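Local coordinates for protein fatty acid amide hydrolase (Candida albicans, PDB 6KVR) that probably hydrolyses monocarboxylic acid amides to the carboxylate and ammonium, at residues Lys91-Gly96 and His151-Ser156; Glu102-Phe107 and Gly194-Val199; Glu290-Val295 and Lys394-Asp399; Arg360-Thr365 and Ala539-Gln544; Leu387-Val392 and Tyr483-Asn488. All blocks are in the same frame, centred on the assembly; numbering follows the deposited sequence.

Interaction 1: residues Lys91-Gly96 and His151-Ser156; sequences KKIAAG and HGIPIS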
# COMPACT_ATOMS: atom_id res chain seq x y z
N LYS A 91 14.66 -23.22 21.05
CA LYS A 91 15.36 -23.09 22.32
C LYS A 91 16.21 -24.32 22.62
O LYS A 91 17.35 -24.19 23.10
CB LYS A 91 14.35 -22.86 23.46
CG LYS A 91 13.82 -21.44 23.58
CD LYS A 91 12.33 -21.43 23.99
CE LYS A 91 11.98 -20.13 24.73
NZ LYS A 91 10.61 -19.56 24.43
N LYS A 92 15.68 -25.52 22.36
CA LYS A 92 16.44 -26.74 22.64
C LYS A 92 17.72 -26.81 21.80
O LYS A 92 18.80 -27.11 22.32
CB LYS A 92 15.58 -27.98 22.41
CG LYS A 92 14.55 -28.28 23.48
CD LYS A 92 14.38 -29.80 23.62
CE LYS A 92 13.12 -30.17 24.42
NZ LYS A 92 12.84 -29.20 25.54
N ILE A 93 17.60 -26.56 20.49
CA ILE A 93 18.78 -26.56 19.62
C ILE A 93 19.78 -25.51 20.07
O ILE A 93 20.99 -25.77 20.15
CB ILE A 93 18.36 -26.34 18.15
CG1 ILE A 93 17.51 -27.50 17.65
CG2 ILE A 93 19.60 -26.12 17.28
CD1 ILE A 93 16.69 -27.15 16.42
N ALA A 94 19.29 -24.30 20.34
CA ALA A 94 20.17 -23.21 20.74
C ALA A 94 20.93 -23.54 22.01
O ALA A 94 22.07 -23.10 22.19
CB ALA A 94 19.37 -21.92 20.92
N ALA A 95 20.32 -24.32 22.91
CA ALA A 95 20.92 -24.69 24.18
C ALA A 95 21.74 -25.97 24.09
O ALA A 95 22.24 -26.43 25.12
CB ALA A 95 19.84 -24.85 25.25
N GLY A 96 21.88 -26.56 22.91
CA GLY A 96 22.68 -27.76 22.75
C GLY A 96 22.05 -29.04 23.25
O GLY A 96 22.75 -30.04 23.42
N HIS A 151 17.35 -21.32 13.53
CA HIS A 151 18.47 -22.23 13.34
C HIS A 151 18.02 -23.67 13.52
O HIS A 151 17.56 -24.06 14.60
CB HIS A 151 19.58 -21.87 14.34
CG HIS A 151 20.79 -22.75 14.27
ND1 HIS A 151 22.00 -22.31 13.79
CD2 HIS A 151 20.98 -24.04 14.64
CE1 HIS A 151 22.89 -23.29 13.86
NE2 HIS A 151 22.29 -24.35 14.37
N GLY A 152 18.11 -24.44 12.44
CA GLY A 152 17.79 -25.85 12.48
C GLY A 152 16.33 -26.21 12.38
O GLY A 152 15.99 -27.38 12.57
N ILE A 153 15.45 -25.26 12.08
CA ILE A 153 14.01 -25.48 12.09
C ILE A 153 13.60 -25.92 10.66
O ILE A 153 13.74 -25.10 9.74
CB ILE A 153 13.24 -24.24 12.54
CG1 ILE A 153 13.53 -23.97 14.02
CG2 ILE A 153 11.75 -24.43 12.40
CD1 ILE A 153 13.33 -25.21 14.91
N PRO A 154 13.12 -27.14 10.47
CA PRO A 154 12.71 -27.59 9.12
C PRO A 154 11.38 -26.98 8.70
O PRO A 154 10.35 -27.17 9.35
CB PRO A 154 12.61 -29.11 9.26
CG PRO A 154 13.28 -29.45 10.55
CD PRO A 154 13.09 -28.24 11.44
N ILE A 155 11.40 -26.27 7.57
CA ILE A 155 10.28 -25.47 7.10
C ILE A 155 9.93 -25.92 5.69
O ILE A 155 10.83 -26.09 4.86
CB ILE A 155 10.62 -23.97 7.17
CG1 ILE A 155 10.68 -23.52 8.64
CG2 ILE A 155 9.63 -23.11 6.37
CD1 ILE A 155 10.78 -22.03 8.84
N SER A 156 8.65 -26.17 5.45
CA SER A 156 8.17 -26.54 4.12
C SER A 156 7.74 -25.30 3.34
O SER A 156 7.28 -24.31 3.91
CB SER A 156 7.01 -27.53 4.22
OG SER A 156 5.98 -27.00 5.04
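Ile93 of helix 86-94 reaches with two of its methyl groups into the loop His151-Ile153, just ahead of strand 155-158. Its branch CG2 meets the imidazole of His151, with Ile93 CG2 and His151 CD2 3.6 Å apart. The methyl comes at the ring on a slant. The longer branch runs on to the backbone, where Ile93 CD1 lies 3.7 Å from His151 O and 3.9 Å from Gly152 O. CG1 stands opposite the carbonyl carbon (chi1 -65°) and CG2 opposite the backbone nitrogen, which lets one side chain serve both ring and peptide. Gly152 is buried beside this CD1 methyl, its backbone turning at positive phi, and the peptide itself forms the wall. Beyond it the packing thins, and Ile93 CD1 meets Ile153 CD1 at a looser 4.2 Å. The far side of the helix end is open to solvent. Lys91, Ala94, Ala95 and Gly96 are exposed there, and Gly96 closes the helix in a Schellman motif. Ser100 of helix 100-118 also packs on Ile93 and His151. The imidazole accepts a hydrogen bond at His151 ND1 from Val147 N, while its CD2 meets the methyl group. No hydrogen bond joins the two segments. The contact therefore rests on apolar contact and shape fit, and the ND1 of the histidine is held from its own loop by Val147.

Interaction 2: residues Glu102-Phe107 and Gly194-Val199; sequences EVFKAF and GAVFYV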
# COMPACT_ATOMS: atom_id res chain seq x y z
N GLU A 102 19.58 -34.46 14.05
CA GLU A 102 18.57 -35.35 14.60
C GLU A 102 17.17 -34.75 14.47
O GLU A 102 16.21 -35.46 14.16
CB GLU A 102 18.95 -35.70 16.04
CG GLU A 102 18.26 -34.92 17.13
CD GLU A 102 18.77 -35.30 18.51
OE1 GLU A 102 18.61 -36.48 18.93
OE2 GLU A 102 19.37 -34.42 19.17
N VAL A 103 17.04 -33.43 14.64
CA VAL A 103 15.74 -32.79 14.47
C VAL A 103 15.29 -32.89 13.02
O VAL A 103 14.11 -33.15 12.74
CB VAL A 103 15.79 -31.34 14.97
CG1 VAL A 103 14.60 -30.54 14.43
CG2 VAL A 103 15.81 -31.32 16.49
N PHE A 104 16.22 -32.74 12.07
CA PHE A 104 15.87 -32.84 10.66
C PHE A 104 15.40 -34.24 10.29
O PHE A 104 14.42 -34.40 9.55
CB PHE A 104 17.06 -32.45 9.79
CG PHE A 104 16.80 -32.64 8.33
CD1 PHE A 104 15.99 -31.75 7.64
CD2 PHE A 104 17.34 -33.72 7.66
CE1 PHE A 104 15.75 -31.94 6.30
CE2 PHE A 104 17.10 -33.91 6.33
CZ PHE A 104 16.30 -33.03 5.64
N LYS A 105 16.12 -35.27 10.75
CA LYS A 105 15.82 -36.64 10.33
C LYS A 105 14.43 -37.08 10.80
O LYS A 105 13.75 -37.85 10.10
CB LYS A 105 16.88 -37.60 10.88
CG LYS A 105 18.30 -37.25 10.48
CD LYS A 105 19.24 -38.43 10.66
CE LYS A 105 20.04 -38.71 9.40
NZ LYS A 105 19.19 -39.41 8.40
N ALA A 106 14.00 -36.61 11.97
CA ALA A 106 12.65 -36.94 12.42
C ALA A 106 11.61 -36.33 11.49
O ALA A 106 10.75 -37.04 10.95
CB ALA A 106 12.44 -36.47 13.85
N PHE A 107 11.71 -35.02 11.25
CA PHE A 107 10.77 -34.35 10.35
C PHE A 107 10.86 -34.91 8.94
O PHE A 107 9.83 -35.11 8.27
CB PHE A 107 11.04 -32.84 10.36
CG PHE A 107 10.45 -32.14 11.54
CD1 PHE A 107 9.09 -31.86 11.58
CD2 PHE A 107 11.24 -31.78 12.62
CE1 PHE A 107 8.54 -31.24 12.67
CE2 PHE A 107 10.69 -31.15 13.72
CZ PHE A 107 9.34 -30.87 13.74
N GLY A 194 18.25 -19.18 9.50
CA GLY A 194 18.70 -20.49 9.93
C GLY A 194 17.83 -21.66 9.55
O GLY A 194 18.17 -22.79 9.92
N ALA A 195 16.74 -21.46 8.80
CA ALA A 195 15.82 -22.56 8.54
C ALA A 195 16.45 -23.61 7.64
O ALA A 195 17.43 -23.35 6.93
CB ALA A 195 14.53 -22.04 7.92
N VAL A 196 15.88 -24.81 7.66
CA VAL A 196 16.37 -25.94 6.87
C VAL A 196 15.27 -26.34 5.90
O VAL A 196 14.12 -26.51 6.30
CB VAL A 196 16.77 -27.14 7.77
CG1 VAL A 196 17.21 -28.32 6.91
CG2 VAL A 196 17.88 -26.75 8.76
N PHE A 197 15.64 -26.52 4.62
CA PHE A 197 14.69 -26.81 3.55
C PHE A 197 14.90 -28.20 2.97
O PHE A 197 16.03 -28.68 2.90
CB PHE A 197 14.82 -25.80 2.41
CG PHE A 197 14.65 -24.37 2.83
CD1 PHE A 197 13.62 -24.00 3.69
CD2 PHE A 197 15.50 -23.39 2.35
CE1 PHE A 197 13.45 -22.65 4.06
CE2 PHE A 197 15.33 -22.05 2.71
CZ PHE A 197 14.32 -21.69 3.56
N TYR A 198 13.81 -28.81 2.51
CA TYR A 198 13.87 -30.19 2.05
C TYR A 198 12.66 -30.61 1.21
O TYR A 198 12.76 -31.61 0.48
CB TYR A 198 14.00 -31.15 3.25
CG TYR A 198 12.89 -31.02 4.28
CD1 TYR A 198 12.76 -29.87 5.05
CD2 TYR A 198 11.97 -32.03 4.45
CE1 TYR A 198 11.74 -29.75 5.98
CE2 TYR A 198 10.94 -31.92 5.38
CZ TYR A 198 10.85 -30.78 6.15
OH TYR A 198 9.84 -30.66 7.07
N VAL A 199 11.53 -29.90 1.30
CA VAL A 199 10.32 -30.27 0.57
C VAL A 199 9.61 -29.02 0.05
O VAL A 199 9.53 -28.00 0.74
CB VAL A 199 9.36 -31.11 1.45
CG1 VAL A 199 8.96 -30.35 2.70
CG2 VAL A 199 8.12 -31.50 0.67
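Phe104 of helix 100-118 turns the edge of its ring toward the face of Tyr198, in the loop before strand 199-201. This is a T-shaped pair, with ring centroids 5.4 Å apart and planes at 85°. The leading atom is Phe104 CE1, 3.6 Å from Tyr198 CB, which lies near the plane of the phenylalanine ring. The two side chains run past each other in opposite directions. Phe104 CG is anti to the backbone nitrogen (chi1 175°), which carries its ring across to the loop. Val196 crosses Phe104 at about a right angle, and Val196 CG1 touches Phe104 CD1 at 3.7 Å. At the other end of the tyrosine, Phe107 CB lies 4.1 Å from Tyr198 OH. That hydroxyl is hydrogen-bonded to Gly245 O. Ile126, Leu130 and Ala133 of helix 126-143 also pack on Phe104. The T-shaped pair joins helix 100-118 to the lead-in of strand 199-201, near one end of the central mixed sheet of the amidase signature fold.

Interaction 3: residues Glu290-Val295 and Lys394-Asp399; sequences ESVPAV and KMYNCD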
# COMPACT_ATOMS: atom_id res chain seq x y z
N GLU A 290 -2.86 -5.26 -8.34
CA GLU A 290 -2.81 -4.48 -7.12
C GLU A 290 -4.17 -4.24 -6.50
O GLU A 290 -4.24 -3.74 -5.36
CB GLU A 290 -2.18 -3.11 -7.42
CG GLU A 290 -0.72 -2.99 -7.14
CD GLU A 290 -0.32 -1.52 -7.08
OE1 GLU A 290 -0.67 -0.77 -8.03
OE2 GLU A 290 0.32 -1.12 -6.08
N SER A 291 -5.26 -4.51 -7.21
CA SER A 291 -6.59 -4.23 -6.66
C SER A 291 -6.90 -5.13 -5.47
O SER A 291 -7.48 -4.66 -4.48
CB SER A 291 -7.65 -4.38 -7.76
OG SER A 291 -7.55 -3.30 -8.70
N VAL A 292 -6.52 -6.40 -5.53
CA VAL A 292 -6.58 -7.29 -4.36
C VAL A 292 -5.26 -8.03 -4.29
O VAL A 292 -5.11 -9.13 -4.86
CB VAL A 292 -7.81 -8.22 -4.41
CG1 VAL A 292 -7.91 -9.00 -5.74
CG2 VAL A 292 -7.80 -9.16 -3.22
N PRO A 293 -4.25 -7.46 -3.64
CA PRO A 293 -2.92 -8.06 -3.68
C PRO A 293 -2.85 -9.34 -2.85
O PRO A 293 -3.49 -9.47 -1.80
CB PRO A 293 -2.01 -6.97 -3.11
CG PRO A 293 -2.90 -6.06 -2.34
CD PRO A 293 -4.26 -6.14 -2.98
N ALA A 294 -2.08 -10.29 -3.35
CA ALA A 294 -1.79 -11.52 -2.65
C ALA A 294 -0.93 -11.25 -1.42
O ALA A 294 -0.41 -10.15 -1.22
CB ALA A 294 -1.09 -12.51 -3.58
N VAL A 295 -0.77 -12.28 -0.60
CA VAL A 295 -0.11 -12.16 0.68
C VAL A 295 0.54 -13.50 0.96
O VAL A 295 0.06 -14.54 0.52
CB VAL A 295 -1.14 -11.74 1.76
CG1 VAL A 295 -1.26 -12.78 2.87
CG2 VAL A 295 -0.85 -10.36 2.28
N LYS A 394 -14.78 -10.09 -9.70
CA LYS A 394 -14.48 -9.36 -10.93
C LYS A 394 -13.00 -9.03 -10.99
O LYS A 394 -12.37 -9.13 -12.05
CB LYS A 394 -15.31 -8.07 -11.01
CG LYS A 394 -16.79 -8.25 -11.34
CD LYS A 394 -17.46 -6.86 -11.40
CE LYS A 394 -18.98 -6.93 -11.56
NZ LYS A 394 -19.63 -5.74 -10.89
N MSE A 395 -12.42 -8.64 -9.85
CA MSE A 395 -11.03 -8.19 -9.74
C MSE A 395 -10.09 -9.31 -10.16
O MSE A 395 -9.07 -9.06 -10.79
CB MSE A 395 -10.67 -7.75 -8.32
CG MSE A 395 -11.06 -6.32 -7.95
SE MSE A 395 -10.74 -5.96 -6.02
CE MSE A 395 -10.98 -4.03 -5.99
N TYR A 396 -10.44 -10.55 -9.79
CA TYR A 396 -9.58 -11.68 -10.11
C TYR A 396 -9.34 -11.79 -11.61
O TYR A 396 -8.23 -12.13 -12.03
CB TYR A 396 -10.19 -13.00 -9.60
CG TYR A 396 -10.19 -13.15 -8.11
CD1 TYR A 396 -9.20 -12.56 -7.33
CD2 TYR A 396 -11.18 -13.90 -7.46
CE1 TYR A 396 -9.21 -12.70 -5.95
CE2 TYR A 396 -11.19 -14.05 -6.08
CZ TYR A 396 -10.20 -13.45 -5.33
OH TYR A 396 -10.20 -13.58 -3.96
N ASN A 397 -10.36 -11.49 -12.42
CA ASN A 397 -10.32 -11.78 -13.85
C ASN A 397 -10.37 -10.55 -14.74
O ASN A 397 -10.51 -10.69 -15.96
CB ASN A 397 -11.47 -12.73 -14.24
CG ASN A 397 -11.25 -14.15 -13.76
OD1 ASN A 397 -10.24 -14.45 -13.11
ND2 ASN A 397 -12.20 -15.04 -14.06
N CYS A 398 -10.24 -9.34 -14.18
CA CYS A 398 -10.54 -8.17 -15.02
C CYS A 398 -9.47 -7.88 -16.06
O CYS A 398 -9.63 -6.90 -16.81
CB CYS A 398 -10.80 -6.93 -14.15
SG CYS A 398 -9.38 -6.40 -13.15
N ASP A 399 -8.39 -8.66 -16.15
CA ASP A 399 -7.54 -8.58 -17.34
C ASP A 399 -8.03 -9.49 -18.47
O ASP A 399 -7.29 -9.78 -19.41
CB ASP A 399 -6.07 -8.87 -16.98
CG ASP A 399 -5.75 -10.36 -16.88
OD1 ASP A 399 -6.65 -11.16 -16.57
OD2 ASP A 399 -4.56 -10.73 -17.08
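Met395, a selenomethionine near the end of helix 385-397, lays its side chain over Ser291. Met395 CE lies 3.8 Å from Ser291 CB, and the selenium, Met395 SE, is 3.8 Å from Ser291 O. The chain is extended beyond CG (chi2 173°, chi3 169°), which lays CG, SE and CE one after another against Ser291 CB. Val292 fills the next place. Its branch CG1 meets Met395 CB at 4.0 Å and Tyr396 CE1 at 3.9 Å, lying aslant to the tyrosine ring. No hydrogen bond crosses the segments; Ser291 OG is hydrogen-bonded to Asn441 and Asn437, and Ser291 O to Arg444 of the same chain. The ring of Tyr396 lies close to Gly255, predicted to bind substrate, so the contact borders the probable active site. Glu290 forms a salt bridge with Arg444 of the second subunit. The loop before strand 295-300 is thus set between helix 385-397, helix 434-457, which packs on Met395, and helix 482-490, whose Asn488 touches Val292.

Interaction 4: residues Arg360-Thr365 and Ala539-Gln544; sequences RRALNT and APVGLQ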
# COMPACT_ATOMS: atom_id res chain seq x y z
N ARG A 360 -21.79 -24.97 11.85
CA ARG A 360 -22.73 -24.32 12.75
C ARG A 360 -22.50 -24.76 14.19
O ARG A 360 -22.42 -23.92 15.10
CB ARG A 360 -24.16 -24.62 12.31
CG ARG A 360 -25.23 -23.96 13.21
CD ARG A 360 -26.63 -24.17 12.66
NE ARG A 360 -26.91 -25.59 12.48
CZ ARG A 360 -27.91 -26.06 11.76
NH1 ARG A 360 -28.76 -25.25 11.15
NH2 ARG A 360 -28.08 -27.38 11.67
N ARG A 361 -22.34 -26.07 14.41
CA ARG A 361 -22.16 -26.57 15.77
C ARG A 361 -20.87 -26.05 16.39
O ARG A 361 -20.88 -25.53 17.51
CB ARG A 361 -22.18 -28.10 15.78
CG ARG A 361 -21.92 -28.71 17.16
CD ARG A 361 -22.18 -30.21 17.23
NE ARG A 361 -21.34 -30.97 16.31
CZ ARG A 361 -20.12 -31.41 16.59
NH1 ARG A 361 -19.57 -31.21 17.77
NH2 ARG A 361 -19.44 -32.07 15.65
N ALA A 362 -19.76 -26.16 15.66
CA ALA A 362 -18.48 -25.72 16.21
C ALA A 362 -18.46 -24.22 16.49
O ALA A 362 -17.96 -23.78 17.53
CB ALA A 362 -17.34 -26.11 15.27
N LEU A 363 -19.00 -23.42 15.57
CA LEU A 363 -19.12 -21.99 15.83
C LEU A 363 -19.93 -21.73 17.10
O LEU A 363 -19.50 -20.99 18.00
CB LEU A 363 -19.75 -21.30 14.62
CG LEU A 363 -19.83 -19.78 14.69
CD1 LEU A 363 -18.49 -19.19 15.13
CD2 LEU A 363 -20.27 -19.23 13.34
N ASN A 364 -21.09 -22.38 17.22
CA ASN A 364 -21.93 -22.19 18.40
C ASN A 364 -21.22 -22.62 19.69
O ASN A 364 -21.35 -21.95 20.72
CB ASN A 364 -23.24 -22.97 18.24
CG ASN A 364 -24.22 -22.65 19.33
OD1 ASN A 364 -24.67 -21.51 19.45
ND2 ASN A 364 -24.54 -23.64 20.15
N THR A 365 -20.47 -23.72 19.64
CA THR A 365 -19.76 -24.16 20.84
C THR A 365 -18.68 -23.16 21.23
O THR A 365 -18.47 -22.90 22.43
CB THR A 365 -19.15 -25.56 20.62
OG1 THR A 365 -20.20 -26.51 20.39
CG2 THR A 365 -18.35 -26.01 21.83
N ALA A 539 -13.79 -34.80 9.98
CA ALA A 539 -13.00 -33.69 9.45
C ALA A 539 -12.89 -32.57 10.48
O ALA A 539 -13.89 -32.20 11.11
CB ALA A 539 -13.64 -33.14 8.18
N PRO A 540 -11.71 -31.98 10.65
CA PRO A 540 -11.57 -30.89 11.62
C PRO A 540 -12.36 -29.66 11.20
O PRO A 540 -12.60 -29.42 10.01
CB PRO A 540 -10.06 -30.61 11.62
CG PRO A 540 -9.55 -31.16 10.35
CD PRO A 540 -10.45 -32.31 9.97
N VAL A 541 -12.78 -28.88 12.20
CA VAL A 541 -13.42 -27.59 11.98
C VAL A 541 -12.46 -26.50 12.42
O VAL A 541 -12.09 -26.42 13.60
CB VAL A 541 -14.75 -27.43 12.74
CG1 VAL A 541 -15.27 -26.03 12.50
CG2 VAL A 541 -15.76 -28.45 12.29
N GLY A 542 -12.06 -25.65 11.49
CA GLY A 542 -11.27 -24.46 11.81
C GLY A 542 -12.07 -23.21 11.50
O GLY A 542 -12.83 -23.18 10.53
N LEU A 543 -11.89 -22.18 12.32
CA LEU A 543 -12.64 -20.94 12.20
C LEU A 543 -11.68 -19.77 12.01
O LEU A 543 -10.47 -19.89 12.26
CB LEU A 543 -13.52 -20.72 13.44
CG LEU A 543 -14.63 -21.71 13.79
CD1 LEU A 543 -15.24 -21.34 15.15
CD2 LEU A 543 -15.72 -21.76 12.72
N GLN A 544 -12.22 -18.62 11.61
CA GLN A 544 -11.42 -17.44 11.33
C GLN A 544 -11.60 -16.36 12.40
O GLN A 544 -12.73 -16.06 12.81
CB GLN A 544 -11.76 -16.84 9.97
CG GLN A 544 -11.40 -17.74 8.83
CD GLN A 544 -11.61 -17.03 7.51
OE1 GLN A 544 -10.65 -16.72 6.82
NE2 GLN A 544 -12.86 -16.73 7.18
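This is a helix-on-sheet contact, in which helix 357-372 packs on strand 540-546 of the central mixed sheet. The axes of helix segment 360-365 and strand segment 540-544 come within 9.0 Å, at an angle of 57° between their directions. Two pairs of side chains carry it. Ala362 points its methyl at Val541, and Ala362 CB lies 3.5 Å from Val541 CG1, tighter than an ordinary van der Waals contact. The small alanine meets the valine at its branch point as well, with Val541 CB 3.9 Å from Ala362 CB. Two residues on, Leu543 points to the same side of the strand. Gly542 lies between them. Leu363 and Leu543 cross at about a right angle, with Leu363 CD1 and Leu543 CD1 3.9 Å apart. The same methyl of Leu543 also reaches the helix backbone, 4.0 Å from Leu363 CA. Leu543 CG lies opposite its carbonyl carbon (chi1 -62°) and the chain then extends, which brings CD1 to the helix. Leu464 of the adjacent strand 462-466 touches both leucines, and Ile501 packs on Ala362. Farther from the strand, Arg361 forms a salt bridge with Asp508 and Arg360 one with Asp514. Such a helix lying over a sheet through buried aliphatic side chains is the layered alpha/beta arrangement, here in the amidase signature fold.

Interaction 5: residues Leu387-Val392 and Tyr483-Asn488; sequences LAYETV and YTSLWN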
# COMPACT_ATOMS: atom_id res chain seq x y z
N LEU A 387 -21.99 -7.43 -2.55
CA LEU A 387 -21.13 -6.53 -3.31
C LEU A 387 -19.66 -6.91 -3.15
O LEU A 387 -18.89 -6.87 -4.13
CB LEU A 387 -21.38 -5.08 -2.88
CG LEU A 387 -20.62 -3.99 -3.64
CD1 LEU A 387 -21.04 -3.95 -5.10
CD2 LEU A 387 -20.86 -2.63 -2.96
N ALA A 388 -19.24 -7.26 -1.93
CA ALA A 388 -17.85 -7.63 -1.72
C ALA A 388 -17.48 -8.86 -2.54
O ALA A 388 -16.44 -8.88 -3.21
CB ALA A 388 -17.57 -7.88 -0.23
N TYR A 389 -18.36 -9.86 -2.56
CA TYR A 389 -18.09 -11.09 -3.30
C TYR A 389 -17.98 -10.82 -4.80
O TYR A 389 -17.03 -11.27 -5.45
CB TYR A 389 -19.18 -12.13 -3.02
CG TYR A 389 -19.01 -13.42 -3.79
CD1 TYR A 389 -18.14 -14.41 -3.32
CD2 TYR A 389 -19.70 -13.66 -4.97
CE1 TYR A 389 -18.00 -15.62 -4.01
CE2 TYR A 389 -19.55 -14.87 -5.68
CZ TYR A 389 -18.70 -15.84 -5.19
OH TYR A 389 -18.53 -17.03 -5.89
N GLU A 390 -18.93 -10.06 -5.34
CA GLU A 390 -18.93 -9.76 -6.77
C GLU A 390 -17.74 -8.89 -7.16
O GLU A 390 -17.13 -9.10 -8.21
CB GLU A 390 -20.23 -9.06 -7.18
CG GLU A 390 -21.38 -10.01 -7.45
CD GLU A 390 -22.75 -9.36 -7.30
OE1 GLU A 390 -23.76 -10.10 -7.26
OE2 GLU A 390 -22.82 -8.11 -7.24
N THR A 391 -17.42 -7.89 -6.33
CA THR A 391 -16.31 -7.01 -6.68
C THR A 391 -15.00 -7.78 -6.70
O THR A 391 -14.20 -7.64 -7.63
CB THR A 391 -16.23 -5.82 -5.72
OG1 THR A 391 -17.47 -5.10 -5.75
CG2 THR A 391 -15.09 -4.88 -6.14
N VAL A 392 -14.75 -8.60 -5.67
CA VAL A 392 -13.45 -9.26 -5.64
C VAL A 392 -13.35 -10.31 -6.74
O VAL A 392 -12.29 -10.48 -7.35
CB VAL A 392 -13.16 -9.85 -4.24
CG1 VAL A 392 -13.88 -11.19 -4.01
CG2 VAL A 392 -11.63 -9.96 -4.05
N TYR A 483 -16.48 -16.97 2.28
CA TYR A 483 -16.10 -16.86 3.68
C TYR A 483 -14.65 -16.44 3.86
O TYR A 483 -14.32 -15.79 4.87
CB TYR A 483 -16.41 -18.17 4.41
CG TYR A 483 -17.88 -18.25 4.80
CD1 TYR A 483 -18.36 -17.58 5.92
CD2 TYR A 483 -18.79 -18.92 3.99
CE1 TYR A 483 -19.71 -17.63 6.25
CE2 TYR A 483 -20.13 -18.97 4.30
CZ TYR A 483 -20.59 -18.32 5.43
OH TYR A 483 -21.93 -18.37 5.73
N THR A 484 -13.76 -16.76 2.91
CA THR A 484 -12.38 -16.28 2.97
C THR A 484 -12.14 -15.05 2.11
O THR A 484 -11.39 -14.15 2.51
CB THR A 484 -11.39 -17.36 2.54
OG1 THR A 484 -11.86 -18.00 1.35
CG2 THR A 484 -11.14 -18.39 3.65
N SER A 485 -12.77 -14.99 0.93
CA SER A 485 -12.45 -13.91 0.01
C SER A 485 -12.88 -12.55 0.55
O SER A 485 -12.32 -11.53 0.13
CB SER A 485 -13.08 -14.17 -1.36
OG SER A 485 -14.49 -14.08 -1.31
N LEU A 486 -13.84 -12.51 1.48
CA LEU A 486 -14.23 -11.25 2.10
C LEU A 486 -13.04 -10.55 2.75
O LEU A 486 -12.86 -9.34 2.60
CB LEU A 486 -15.33 -11.49 3.14
CG LEU A 486 -15.73 -10.29 3.99
CD1 LEU A 486 -16.35 -9.19 3.11
CD2 LEU A 486 -16.65 -10.68 5.18
N TRP A 487 -12.23 -11.30 3.49
CA TRP A 487 -11.09 -10.69 4.16
C TRP A 487 -9.93 -10.39 3.20
O TRP A 487 -9.00 -9.66 3.59
CB TRP A 487 -10.64 -11.58 5.33
CG TRP A 487 -11.86 -11.95 6.14
CD1 TRP A 487 -12.43 -13.17 6.24
CD2 TRP A 487 -12.70 -11.05 6.90
NE1 TRP A 487 -13.55 -13.11 7.04
CE2 TRP A 487 -13.74 -11.82 7.45
CE3 TRP A 487 -12.66 -9.68 7.18
CZ2 TRP A 487 -14.74 -11.26 8.26
CZ3 TRP A 487 -13.65 -9.12 7.99
CH2 TRP A 487 -14.68 -9.92 8.51
N ASN A 488 -9.97 -10.89 1.96
CA ASN A 488 -8.98 -10.45 0.99
C ASN A 488 -9.32 -9.08 0.43
O ASN A 488 -8.43 -8.23 0.27
CB ASN A 488 -8.86 -11.46 -0.15
CG ASN A 488 -8.31 -12.79 0.31
OD1 ASN A 488 -9.05 -13.75 0.45
ND2 ASN A 488 -7.01 -12.84 0.58
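Two helices of the amidase fold, 385-397 and 482-490, cross here beside the predicted substrate-binding residue Gly255. The axes of segments 387-392 and 483-488 approach to 9.3 Å, with an angle of 75° between their directions. The small residues Ala388 and Ser485 stand at the interface. Ala388 points toward the second helix, where Ala388 CB meets Leu486 CD1 at 3.8 Å. Leu486 CG is anti to the backbone nitrogen (chi1 173°), and this brings the CD1 methyl over to the alanine. Its other methyl, CD2, lies above one face of Trp487, toward its rim. Leu447 of helix 434-457 packs on Ala388 as well. On the first helix, Leu387 O accepts two hydrogen bonds from Thr391, one from its backbone N and one from OG1, which reach it from opposite faces of the carbonyl plane. On the second helix, Thr484 is hydrogen-bonded through OG1 to Gly255 O, which ties this helix to the predicted binding site. Ser485 sits beside Val392 and Tyr389, and its hydroxyl makes a hydrogen bond to Trp481 O, a turn earlier in the chain. Toward the first helix the same oxygen meets carbons alone: Ser485 OG is 4.0 Å from Val392 CG1 and 4.2 Å from Tyr389 CD1, which it approaches aslant to the ring.

From the N terminus, interaction 1 first closes a loop from helix 86-94 to the lead-in of strand 155-158. Interaction 2 opens on helix 100-118 before that loop has closed, so the two cross. They touch through backbone hydrogen bonds between Ile153, Ile155 and Val196, and tie early helices to one end of the sheet. Both close before interaction 3 opens at 290-295. Interaction 3 crosses both 4 and 5. Interactions 3 and 5 gather a loop and a helix round helix 385-397. Interaction 4 ties helix 357-372 to the sheet. Interaction 5 falls wholly within its long loop, and Gln544 NE2 is hydrogen-bonded to Tyr483 O. Interactions 1 and 2 lie across the chain's centre from 3 and 5.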